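Local coordinates for protein peroxiredoxin (Mycobacterium tuberculosis, PDB 5EPF) that probably reduces hydrogen peroxide and organic hydroperoxides with electrons from thioredoxin, as a thiol-specific peroxidase that protects the cell against oxidative stress, at residues A[14-19]-A[106-111]; A[64-69]-A[150-155]. All blocks are in the same frame, centred on the assembly; numbering follows the deposited sequence. Where two conformers were deposited one is given.

Contact 1. Residues A[14-19]-A[106-111]; sequences TVADFE and AAQFGV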
ATOM      1  N   THR A  14      -3.575  -6.639 -14.694  1.00 11.99           N
ATOM      2  CA  THR A  14      -2.450  -7.369 -14.117  1.00 12.74           C
ATOM      3  C   THR A  14      -1.351  -6.364 -13.790  1.00 13.34           C
ATOM      4  O   THR A  14      -0.929  -5.592 -14.660  1.00 14.33           O
ATOM      5  CB  THR A  14      -1.902  -8.405 -15.104  1.00 14.41           C
ATOM      6  OG1 THR A  14      -2.924  -9.352 -15.418  1.00 15.95           O
ATOM      7  CG2 THR A  14      -0.726  -9.158 -14.510  1.00 15.97           C
ATOM      8  N   VAL A  15      -0.891  -6.381 -12.539  1.00 12.75           N
ATOM      9  CA  VAL A  15       0.190  -5.511 -12.080  1.00 13.62           C
ATOM     10  C   VAL A  15       1.530  -6.124 -12.449  1.00 13.27           C
ATOM     11  O   VAL A  15       1.752  -7.308 -12.219  1.00 14.84           O
ATOM     12  CB  VAL A  15       0.093  -5.354 -10.547  1.00 15.97           C
ATOM     13  CG1 VAL A  15       1.273  -4.557  -9.993  1.00 18.06           C
ATOM     14  CG2 VAL A  15      -1.265  -4.766 -10.159  1.00 17.38           C
ATOM     15  N   ALA A  16       2.449  -5.317 -12.968  1.00 13.55           N
ATOM     16  CA  ALA A  16       3.816  -5.786 -13.154  1.00 13.56           C
ATOM     17  C   ALA A  16       4.522  -5.943 -11.804  1.00 12.45           C
ATOM     18  O   ALA A  16       4.273  -5.193 -10.858  1.00 12.65           O
ATOM     19  CB  ALA A  16       4.584  -4.794 -14.024  1.00 15.42           C
ATOM     20  N   ASP A  17       5.377  -6.957 -11.696  1.00 12.11           N
ATOM     21  CA  ASP A  17       6.180  -7.137 -10.494  1.00 11.44           C
ATOM     22  C   ASP A  17       7.110  -5.940 -10.328  1.00 11.23           C
ATOM     23  O   ASP A  17       7.464  -5.271 -11.296  1.00 12.92           O
ATOM     24  CB  ASP A  17       6.966  -8.451 -10.628  1.00 11.64           C
ATOM     25  CG  ASP A  17       7.451  -8.997  -9.302  1.00 10.54           C
ATOM     26  OD1 ASP A  17       7.057  -8.484  -8.231  1.00 10.78           O
ATOM     27  OD2 ASP A  17       8.240  -9.971  -9.328  1.00 12.06           O
ATOM     28  N   PHE A  18       7.487  -5.661  -9.085  1.00  9.73           N
ATOM     29  CA  PHE A  18       8.397  -4.556  -8.791  1.00  9.43           C
ATOM     30  C   PHE A  18       9.152  -4.869  -7.511  1.00  9.44           C
ATOM     31  O   PHE A  18       8.744  -5.728  -6.724  1.00  9.43           O
ATOM     32  CB  PHE A  18       7.672  -3.194  -8.661  1.00  9.57           C
ATOM     33  CG  PHE A  18       6.721  -3.107  -7.476  1.00  9.21           C
ATOM     34  CD1 PHE A  18       7.197  -2.794  -6.209  1.00 10.24           C
ATOM     35  CD2 PHE A  18       5.360  -3.325  -7.628  1.00  9.59           C
ATOM     36  CE1 PHE A  18       6.323  -2.709  -5.121  1.00 11.52           C
ATOM     37  CE2 PHE A  18       4.493  -3.224  -6.547  1.00  9.63           C
ATOM     38  CZ  PHE A  18       4.971  -2.923  -5.295  1.00 11.45           C
ATOM     39  N   GLU A  19      10.221  -4.090  -7.277  1.00  9.47           N
ATOM     40  CA  GLU A  19      11.050  -4.182  -6.077  0.80 10.12           C
ATOM     41  C   GLU A  19      11.304  -2.791  -5.525  1.00  9.77           C
ATOM     42  O   GLU A  19      11.606  -1.860  -6.276  1.00 11.07           O
ATOM     43  CB  GLU A  19      12.418  -4.826  -6.367  0.80 14.36           C
ATOM     44  CG  GLU A  19      12.359  -6.308  -6.676  0.80 18.42           C
ATOM     45  CD  GLU A  19      13.745  -6.914  -6.833  0.80 21.42           C
ATOM     46  OE1 GLU A  19      14.756  -6.169  -6.764  0.80 23.40           O
ATOM     47  OE2 GLU A  19      13.826  -8.143  -7.017  0.80 23.28           O
ATOM     48  N   ALA A 106       4.795   4.293  -8.267  1.00  9.35           N
ATOM     49  CA  ALA A 106       3.608   5.139  -8.374  1.00  9.12           C
ATOM     50  C   ALA A 106       3.231   5.368  -9.838  1.00  9.59           C
ATOM     51  O   ALA A 106       2.049   5.312 -10.201  1.00 10.28           O
ATOM     52  CB  ALA A 106       3.859   6.470  -7.663  1.00 10.51           C
ATOM     53  N   ALA A 107       4.225   5.643 -10.690  1.00 10.23           N
ATOM     54  CA  ALA A 107       3.957   5.827 -12.112  1.00 10.95           C
ATOM     55  C   ALA A 107       3.372   4.563 -12.731  1.00 11.27           C
ATOM     56  O   ALA A 107       2.441   4.632 -13.545  1.00 12.48           O
ATOM     57  CB  ALA A 107       5.235   6.251 -12.841  1.00 12.01           C
ATOM     58  N   GLN A 108       3.898   3.394 -12.349  1.00 10.74           N
ATOM     59  CA  GLN A 108       3.353   2.141 -12.857  0.55 11.68           C
ATOM     60  C   GLN A 108       1.870   2.009 -12.523  1.00 11.95           C
ATOM     61  O   GLN A 108       1.087   1.511 -13.335  1.00 14.11           O
ATOM     62  CB  GLN A 108       4.136   0.963 -12.278  0.55 12.91           C
ATOM     63  CG  GLN A 108       3.501  -0.377 -12.558  0.55 14.73           C
ATOM     64  CD  GLN A 108       4.054  -1.507 -11.701  0.55 15.95           C
ATOM     65  OE1 GLN A 108       3.572  -2.631 -11.778  0.55 16.27           O
ATOM     66  NE2 GLN A 108       5.049  -1.210 -10.875  0.55 16.99           N
ATOM     67  N   PHE A 109       1.461   2.454 -11.331  1.00  9.80           N
ATOM     68  CA  PHE A 109       0.074   2.368 -10.891  1.00 10.41           C
ATOM     69  C   PHE A 109      -0.765   3.576 -11.300  1.00 11.71           C
ATOM     70  O   PHE A 109      -1.985   3.579 -11.071  1.00 13.14           O
ATOM     71  CB  PHE A 109       0.024   2.167  -9.373  1.00  9.96           C
ATOM     72  CG  PHE A 109       0.292   0.751  -8.929  1.00  8.91           C
ATOM     73  CD1 PHE A 109      -0.773  -0.103  -8.631  1.00  9.27           C
ATOM     74  CD2 PHE A 109       1.592   0.259  -8.823  1.00  9.96           C
ATOM     75  CE1 PHE A 109      -0.556  -1.414  -8.211  1.00  9.34           C
ATOM     76  CE2 PHE A 109       1.827  -1.051  -8.408  1.00 10.12           C
ATOM     77  CZ  PHE A 109       0.751  -1.889  -8.104  1.00  9.46           C
ATOM     78  N   GLY A 110      -0.159   4.584 -11.920  1.00 11.85           N
ATOM     79  CA  GLY A 110      -0.900   5.755 -12.344  1.00 12.55           C
ATOM     80  C   GLY A 110      -1.243   6.728 -11.241  1.00 11.61           C
ATOM     81  O   GLY A 110      -2.207   7.489 -11.388  1.00 14.73           O
ATOM     82  N   VAL A 111      -0.472   6.745 -10.151  1.00 10.28           N
ATOM     83  CA  VAL A 111      -0.744   7.596  -9.000  1.00 10.69           C
ATOM     84  C   VAL A 111       0.384   8.584  -8.719  1.00 10.77           C
ATOM     85  O   VAL A 111       0.352   9.278  -7.701  1.00 11.74           O
ATOM     86  CB  VAL A 111      -1.122   6.784  -7.739  1.00 10.30           C
ATOM     87  CG1 VAL A 111      -2.359   5.945  -8.001  1.00 12.17           C
ATOM     88  CG2 VAL A 111       0.026   5.899  -7.270  1.00 11.01           C
TER
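The ring of F109 points its far end at the loop and meets V15 and F18 there. V15 points toward the helix end. V15 CG1 is anti to the backbone N (chi1 175°). It presses on the ring tip, V15 CG1 lying 3.3 Å from F109 CZ. That is a tight fit for two carbons. The other branch takes part as well, with V15 CG2 3.9 Å from F109 CE1. V15 and F109 cross at about a right angle. F18 also crosses F109 at about a right angle, with F18 CE2 3.9 Å from F109 CE2, near the plane of the F109 ring and at its edge. F18 holds CG in the crowded position between backbone N and carbonyl carbon (chi1 65°). Q108 completes the contact on the outer side. Its chain is extended, and its amide end reaches the backbone and CB of A16. The amide plane stands 80° from the F18 ring. G110 follows with positive phi in a Schellman motif, where V111 N bonds back to A106 O at 2.9 Å and G110 N to A107 O at 3.1 Å. F109 also meets the rings of F43 and F127 and touches L41 and I129. V15 and F18 both touch L30. The chemistry is thus divided. Buried apolar side chains join the N-terminal loop and the end of helix 104-109 to the central sheet, while the polar end of Q108 lies by the loop backbone on the more exposed side.

Contact 2. Residues A[64-69]-A[150-155]; sequences KEFAEV and DKALAT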
ATOM      1  N   LYS A  64      -5.347  -8.824  12.844  1.00 15.64           N
ATOM      2  CA  LYS A  64      -5.921 -10.164  12.962  1.00 17.49           C
ATOM      3  C   LYS A  64      -6.929 -10.442  11.851  1.00 16.68           C
ATOM      4  O   LYS A  64      -6.993 -11.564  11.337  1.00 18.07           O
ATOM      5  CB  LYS A  64      -6.527 -10.372  14.350  1.00 20.16           C
ATOM      6  CG  LYS A  64      -5.461 -10.417  15.456  1.00 23.58           C
ATOM      7  CD  LYS A  64      -6.023 -10.825  16.812  1.00 26.58           C
ATOM      8  CE  LYS A  64      -7.217  -9.975  17.206  1.00 29.04           C
ATOM      9  NZ  LYS A  64      -7.946 -10.582  18.366  1.00 31.42           N
ATOM     10  N   GLU A  65      -7.703  -9.426  11.455  1.00 15.14           N
ATOM     11  CA  GLU A  65      -8.703  -9.594  10.404  1.00 14.29           C
ATOM     12  C   GLU A  65      -8.054  -9.876   9.051  1.00 12.35           C
ATOM     13  O   GLU A  65      -8.535 -10.723   8.280  1.00 12.61           O
ATOM     14  CB  GLU A  65      -9.585  -8.353  10.332  1.00 14.48           C
ATOM     15  CG  GLU A  65     -10.509  -8.138  11.536  1.00 16.39           C
ATOM     16  CD  GLU A  65      -9.849  -7.520  12.775  1.00 18.27           C
ATOM     17  OE1 GLU A  65      -8.617  -7.323  12.835  1.00 19.06           O
ATOM     18  OE2 GLU A  65     -10.597  -7.227  13.720  1.00 20.83           O
ATOM     19  N   PHE A  66      -6.963  -9.178   8.736  1.00 10.67           N
ATOM     20  CA  PHE A  66      -6.259  -9.483   7.495  1.00 10.89           C
ATOM     21  C   PHE A  66      -5.619 -10.861   7.550  1.00 12.62           C
ATOM     22  O   PHE A  66      -5.657 -11.603   6.567  1.00 12.95           O
ATOM     23  CB  PHE A  66      -5.281  -8.369   7.104  1.00 11.65           C
ATOM     24  CG  PHE A  66      -5.970  -7.161   6.524  1.00 11.35           C
ATOM     25  CD1 PHE A  66      -6.475  -7.191   5.230  1.00 12.64           C
ATOM     26  CD2 PHE A  66      -6.151  -6.012   7.272  1.00 11.59           C
ATOM     27  CE1 PHE A  66      -7.154  -6.081   4.689  1.00 13.31           C
ATOM     28  CE2 PHE A  66      -6.817  -4.904   6.741  1.00 11.90           C
ATOM     29  CZ  PHE A  66      -7.314  -4.941   5.437  1.00 12.48           C
ATOM     30  N   ALA A  67      -5.081 -11.250   8.704  1.00 14.46           N
ATOM     31  CA  ALA A  67      -4.530 -12.594   8.824  1.00 17.03           C
ATOM     32  C   ALA A  67      -5.605 -13.662   8.637  1.00 18.14           C
ATOM     33  O   ALA A  67      -5.341 -14.715   8.045  1.00 18.70           O
ATOM     34  CB  ALA A  67      -3.801 -12.750  10.153  1.00 18.20           C
ATOM     35  N   GLU A  68      -6.830 -13.399   9.102  1.00 19.55           N
ATOM     36  CA  GLU A  68      -7.897 -14.389   8.953  1.00 22.21           C
ATOM     37  C   GLU A  68      -8.210 -14.683   7.490  1.00 20.84           C
ATOM     38  O   GLU A  68      -8.585 -15.815   7.155  1.00 21.51           O
ATOM     39  CB  GLU A  68      -9.169 -13.944   9.670  1.00 25.78           C
ATOM     40  CG  GLU A  68     -10.183 -15.087   9.759  1.00 29.88           C
ATOM     41  CD  GLU A  68     -11.623 -14.629   9.873  1.00 33.63           C
ATOM     42  OE1 GLU A  68     -11.861 -13.421  10.088  1.00 34.59           O
ATOM     43  OE2 GLU A  68     -12.518 -15.498   9.760  1.00 35.68           O
ATOM     44  N   VAL A  69      -8.087 -13.686   6.611  1.00 18.37           N
ATOM     45  CA  VAL A  69      -8.319 -13.892   5.184  1.00 17.83           C
ATOM     46  C   VAL A  69      -7.008 -14.173   4.466  1.00 17.71           C
ATOM     47  O   VAL A  69      -6.956 -14.153   3.234  1.00 18.60           O
ATOM     48  CB  VAL A  69      -9.099 -12.735   4.523  1.00 17.69           C
ATOM     49  CG1 VAL A  69     -10.540 -12.707   5.027  1.00 19.39           C
ATOM     50  CG2 VAL A  69      -8.405 -11.395   4.753  1.00 16.13           C
ATOM     51  N   ASP A 150     -11.153  -0.891   5.232  1.00  7.92           N
ATOM     52  CA  ASP A 150     -12.460  -1.531   5.383  1.00  8.08           C
ATOM     53  C   ASP A 150     -12.929  -2.144   4.066  1.00  8.31           C
ATOM     54  O   ASP A 150     -13.414  -3.282   4.035  1.00  8.93           O
ATOM     55  CB  ASP A 150     -13.504  -0.520   5.877  1.00  9.60           C
ATOM     56  CG  ASP A 150     -13.243  -0.038   7.306  1.00 10.35           C
ATOM     57  OD1 ASP A 150     -12.507  -0.703   8.063  1.00 10.63           O
ATOM     58  OD2 ASP A 150     -13.776   1.037   7.668  1.00 12.15           O
ATOM     59  N   LYS A 151     -12.819  -1.394   2.967  1.00  8.17           N
ATOM     60  CA  LYS A 151     -13.251  -1.928   1.677  1.00  8.92           C
ATOM     61  C   LYS A 151     -12.347  -3.057   1.223  1.00  8.31           C
ATOM     62  O   LYS A 151     -12.824  -4.050   0.669  1.00  9.24           O
ATOM     63  CB  LYS A 151     -13.314  -0.829   0.612  1.00  9.89           C
ATOM     64  CG  LYS A 151     -14.445   0.131   0.823  1.00 10.86           C
ATOM     65  CD  LYS A 151     -14.302   1.386  -0.013  1.00 12.08           C
ATOM     66  CE  LYS A 151     -14.321   1.132  -1.519  1.00 14.26           C
ATOM     67  NZ  LYS A 151     -15.640   0.655  -1.989  1.00 16.36           N
ATOM     68  N   ALA A 152     -11.041  -2.938   1.469  1.00  7.43           N
ATOM     69  CA  ALA A 152     -10.126  -4.012   1.113  1.00  7.70           C
ATOM     70  C   ALA A 152     -10.477  -5.289   1.860  1.00  8.28           C
ATOM     71  O   ALA A 152     -10.558  -6.373   1.263  1.00  8.87           O
ATOM     72  CB  ALA A 152      -8.693  -3.597   1.410  1.00  8.27           C
ATOM     73  N   LEU A 153     -10.724  -5.176   3.166  1.00  8.86           N
ATOM     74  CA  LEU A 153     -11.086  -6.343   3.958  1.00 10.07           C
ATOM     75  C   LEU A 153     -12.407  -6.937   3.483  1.00 10.44           C
ATOM     76  O   LEU A 153     -12.536  -8.165   3.374  1.00 11.45           O
ATOM     77  CB  LEU A 153     -11.121  -5.970   5.444  1.00 11.40           C
ATOM     78  CG  LEU A 153     -11.450  -7.070   6.442  1.00 13.40           C
ATOM     79  CD1 LEU A 153     -10.418  -8.193   6.361  1.00 14.40           C
ATOM     80  CD2 LEU A 153     -11.561  -6.516   7.865  1.00 14.43           C
ATOM     81  N   ALA A 154     -13.397  -6.087   3.164  1.00  9.66           N
ATOM     82  CA  ALA A 154     -14.680  -6.624   2.702  1.00 11.96           C
ATOM     83  C   ALA A 154     -14.531  -7.349   1.362  1.00 10.72           C
ATOM     84  O   ALA A 154     -15.139  -8.405   1.148  1.00 11.89           O
ATOM     85  CB  ALA A 154     -15.735  -5.519   2.637  1.00 13.26           C
ATOM     86  N   THR A 155     -13.708  -6.815   0.456  1.00  9.45           N
ATOM     87  CA  THR A 155     -13.455  -7.510  -0.802  1.00  9.82           C
ATOM     88  C   THR A 155     -12.812  -8.868  -0.566  1.00  9.41           C
ATOM     89  O   THR A 155     -13.213  -9.877  -1.176  1.00 10.86           O
ATOM     90  CB  THR A 155     -12.571  -6.646  -1.683  1.00 10.14           C
ATOM     91  OG1 THR A 155     -13.341  -5.516  -2.111  1.00 11.59           O
ATOM     92  CG2 THR A 155     -12.074  -7.455  -2.884  1.00 12.05           C
TER
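L153 has CG anti to its backbone N (chi1 -179°), which carries both methyls across to helix 63-68. F66 has CG anti to its carbonyl carbon (chi1 -76°), and its ring runs in the other direction, toward helix 145-158. The two side chains cross obliquely. L153 CD1 sits over one face of the F66 ring, 4.2 Å above its plane and offset toward the rim. The ring tip goes on to the base of L153, with F66 CZ 3.9 Å from L153 CB. A152 lies at the ring edge, its CB 4.4 Å from F66 CE1. The other methyl, L153 CD2, meets E65 CB at 3.7 Å. The E65 chain then bends at chi2 and leads its carboxylate away from L153. L153 CD1 also packs on the helix backbone, 3.7 Å from E65 O. V69, the first residue past the helix, points toward L153, and its CG2 reaches L153 CD1 at 4.1 Å. The contact is apolar packing, with L153 set among E65, F66 and V69. The helix segments run nearly in the same direction, at 26°, with axes 10.4 Å apart. F66 and A152 both touch V40 of strand 39-43, so the two helices cover the same face of the sheet. Such a helix pair beside a central mixed sheet is typical of the thioredoxin fold of peroxiredoxins.

From the N terminus the chain passes 14-19, then 64-69, then 106-111 and last 150-155. Contact 1 closes a loop of 86 intervening residues, and contact 2 one of 80. The two loops cross, since 64-69 lies within the first and 106-111 within the second. The contacts do not touch; their centres are 22 Å apart. Contact 1 ties the N-terminal loop to helix 104-109. Contact 2 ties helix 63-68 to the C-terminal helix 145-158. Both reach strand 39-43, contact 1 at L41 and contact 2 at V40. Side chains alternate along a strand, so the contacts pack on opposite faces of the central sheet.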